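Local coordinates for protein piwi (Drosophila melanogaster, PDB 6KR6), which binds piRNAs of 24 to 30 nucleotides and, in complex with them, represses transposable elements in the germline, at residues K173-E178 with Q377-S382. Sequence-based numbering, arbitrary orientation.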
ATOM      1  N   LYS A 173     -26.035  -8.816   1.105  1.00101.04           N
ATOM      2  CA  LYS A 173     -26.776  -9.355  -0.032  1.00105.23           C
ATOM      3  C   LYS A 173     -28.103  -8.635  -0.237  1.00105.83           C
ATOM      4  O   LYS A 173     -28.597  -8.558  -1.368  1.00104.30           O
ATOM      5  CB  LYS A 173     -27.011 -10.855   0.158  1.00104.02           C
ATOM      6  N   GLY A 174     -28.694  -8.100   0.835  1.00104.28           N
ATOM      7  CA  GLY A 174     -29.950  -7.382   0.697  1.00104.62           C
ATOM      8  C   GLY A 174     -29.826  -6.113  -0.122  1.00106.09           C
ATOM      9  O   GLY A 174     -30.785  -5.698  -0.780  1.00113.00           O
ATOM     10  N   LEU A 175     -28.652  -5.480  -0.097  1.00110.22           N
ATOM     11  CA  LEU A 175     -28.425  -4.277  -0.888  1.00104.99           C
ATOM     12  C   LEU A 175     -28.327  -4.563  -2.379  1.00103.58           C
ATOM     13  O   LEU A 175     -28.364  -3.618  -3.174  1.00102.40           O
ATOM     14  CB  LEU A 175     -27.152  -3.573  -0.418  1.00100.57           C
ATOM     15  CG  LEU A 175     -27.091  -3.248   1.072  1.00104.75           C
ATOM     16  CD1 LEU A 175     -25.881  -2.381   1.374  1.00107.02           C
ATOM     17  CD2 LEU A 175     -28.373  -2.567   1.506  1.00107.52           C
ATOM     18  N   ASN A 176     -28.205  -5.831  -2.765  1.00 98.85           N
ATOM     19  CA  ASN A 176     -28.077  -6.245  -4.160  1.00104.04           C
ATOM     20  C   ASN A 176     -26.926  -5.508  -4.845  1.00105.00           C
ATOM     21  O   ASN A 176     -27.090  -4.826  -5.858  1.00 98.32           O
ATOM     22  CB  ASN A 176     -29.393  -6.049  -4.917  1.00110.26           C
ATOM     23  CG  ASN A 176     -29.403  -6.758  -6.256  1.00111.49           C
ATOM     24  OD1 ASN A 176     -28.604  -7.665  -6.496  1.00111.46           O
ATOM     25  ND2 ASN A 176     -30.307  -6.350  -7.137  1.00114.79           N
ATOM     26  N   LEU A 177     -25.745  -5.651  -4.254  1.00111.00           N
ATOM     27  CA  LEU A 177     -24.511  -5.128  -4.818  1.00103.85           C
ATOM     28  C   LEU A 177     -23.576  -6.290  -5.118  1.00 95.54           C
ATOM     29  O   LEU A 177     -23.559  -7.285  -4.386  1.00101.03           O
ATOM     30  CB  LEU A 177     -23.832  -4.137  -3.865  1.00105.09           C
ATOM     31  CG  LEU A 177     -24.627  -2.881  -3.497  1.00108.51           C
ATOM     32  CD1 LEU A 177     -23.788  -1.939  -2.644  1.00108.56           C
ATOM     33  CD2 LEU A 177     -25.128  -2.179  -4.747  1.00108.56           C
ATOM     34  N   GLU A 178     -22.813  -6.166  -6.201  1.00 93.10           N
ATOM     35  CA  GLU A 178     -21.838  -7.189  -6.552  1.00 99.76           C
ATOM     36  C   GLU A 178     -20.825  -7.346  -5.426  1.00106.99           C
ATOM     37  O   GLU A 178     -20.076  -6.415  -5.115  1.00105.70           O
ATOM     38  CB  GLU A 178     -21.138  -6.822  -7.860  1.00103.73           C
ATOM     39  N   GLN A 377     -29.664   0.808   5.963  1.00112.32           N
ATOM     40  CA  GLN A 377     -30.651   0.837   7.035  1.00115.65           C
ATOM     41  C   GLN A 377     -32.074   0.854   6.493  1.00115.53           C
ATOM     42  O   GLN A 377     -32.988   0.334   7.142  1.00107.47           O
ATOM     43  CB  GLN A 377     -30.404   2.055   7.923  1.00120.61           C
ATOM     44  CG  GLN A 377     -31.007   1.958   9.312  1.00124.11           C
ATOM     45  CD  GLN A 377     -30.161   1.127  10.259  1.00120.61           C
ATOM     46  OE1 GLN A 377     -29.170   0.518   9.859  1.00117.13           O
ATOM     47  NE2 GLN A 377     -30.549   1.105  11.529  1.00122.55           N
ATOM     48  N   ASN A 378     -32.286   1.450   5.319  1.00115.98           N
ATOM     49  CA  ASN A 378     -33.622   1.507   4.740  1.00115.61           C
ATOM     50  C   ASN A 378     -33.986   0.244   3.973  1.00119.35           C
ATOM     51  O   ASN A 378     -35.178  -0.030   3.789  1.00121.69           O
ATOM     52  CB  ASN A 378     -33.747   2.722   3.818  1.00108.52           C
ATOM     53  CG  ASN A 378     -33.614   4.036   4.563  1.00113.37           C
ATOM     54  OD1 ASN A 378     -33.980   4.138   5.734  1.00110.49           O
ATOM     55  ND2 ASN A 378     -33.088   5.051   3.886  1.00115.82           N
ATOM     56  N   THR A 379     -33.003  -0.524   3.528  1.00119.38           N
ATOM     57  CA  THR A 379     -33.279  -1.757   2.798  1.00117.14           C
ATOM     58  C   THR A 379     -33.855  -2.800   3.746  1.00115.63           C
ATOM     59  O   THR A 379     -33.159  -3.224   4.679  1.00113.35           O
ATOM     60  CB  THR A 379     -32.006  -2.284   2.140  1.00117.76           C
ATOM     61  OG1 THR A 379     -31.512  -1.317   1.204  1.00117.85           O
ATOM     62  CG2 THR A 379     -32.286  -3.593   1.410  1.00111.25           C
ATOM     63  N   PRO A 380     -35.102  -3.241   3.555  1.00121.14           N
ATOM     64  CA  PRO A 380     -35.674  -4.231   4.480  1.00118.34           C
ATOM     65  C   PRO A 380     -35.033  -5.598   4.369  1.00115.39           C
ATOM     66  O   PRO A 380     -35.070  -6.361   5.341  1.00109.28           O
ATOM     67  CB  PRO A 380     -37.152  -4.274   4.071  1.00111.87           C
ATOM     68  CG  PRO A 380     -37.133  -3.927   2.622  1.00121.58           C
ATOM     69  CD  PRO A 380     -36.022  -2.918   2.451  1.00123.54           C
ATOM     70  N   GLU A 381     -34.433  -5.928   3.223  1.00118.05           N
ATOM     71  CA  GLU A 381     -33.821  -7.241   3.058  1.00113.69           C
ATOM     72  C   GLU A 381     -32.570  -7.381   3.919  1.00111.62           C
ATOM     73  O   GLU A 381     -32.341  -8.435   4.523  1.00106.21           O
ATOM     74  CB  GLU A 381     -33.505  -7.475   1.581  1.00118.74           C
ATOM     75  CG  GLU A 381     -34.689  -7.185   0.665  1.00126.47           C
ATOM     76  CD  GLU A 381     -34.338  -7.266  -0.809  1.00134.13           C
ATOM     77  OE1 GLU A 381     -33.134  -7.305  -1.136  1.00131.80           O
ATOM     78  OE2 GLU A 381     -35.272  -7.293  -1.639  1.00133.65           O
ATOM     79  N   SER A 382     -31.753  -6.327   3.995  1.00112.56           N
ATOM     80  CA  SER A 382     -30.581  -6.359   4.865  1.00104.32           C
ATOM     81  C   SER A 382     -30.981  -6.251   6.331  1.00 99.22           C
ATOM     82  O   SER A 382     -30.415  -6.940   7.192  1.00 95.82           O
ATOM     83  CB  SER A 382     -29.622  -5.228   4.492  1.00107.94           C
ATOM     84  OG  SER A 382     -29.312  -5.257   3.111  1.00109.53           O
TER
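G174 and S382 bring their backbones together at 4.3 Å between CA atoms, where the turn that follows helix 158-172 meets the first turn of helix 380-388. G174 has no side chain of its own, and its CA is touched directly: S382 OG lies 3.3 Å from G174 CA, and E381 CB packs on the same carbon at 3.7 Å. In L175, chi1 of -54° sets CG beside the backbone N and anti to the carbonyl carbon, with L175 CG 3.6 Å from S382 OG. The CD2 branch of L175 touches both hydroxyl oxygens, T379 OG1 at 3.4 Å and S382 OG at 3.3 Å, and the side chains of L175 and T379 cross obliquely. Both hydroxyls have their hydrogen-bond partners outside the two segments, T379 OG1 with R375 O and S382 OG with S171 O. The latter bond ties helix 380-388 to the end of helix 158-172. In this Argonaute-family protein the contact joins a turn leading into strand 178-180 to the break where helix 362-378 gives way to helix 380-388. T379 occupies the N-cap position of helix 380-388, but its OG1 bonds back into helix 362-378, at R375 O, and does not cap the helix that follows. L175 also packs on F372 and L376 of helix 362-378. T379 CG2, anti to the backbone N, sits 3.4 Å from G174 O; the placement of the exposed E381 carboxylate near the same carbonyl is doubtful. Within the turn, N176 N donates to K173 O at 3.1 Å, closing the turn that contains G174 and L175.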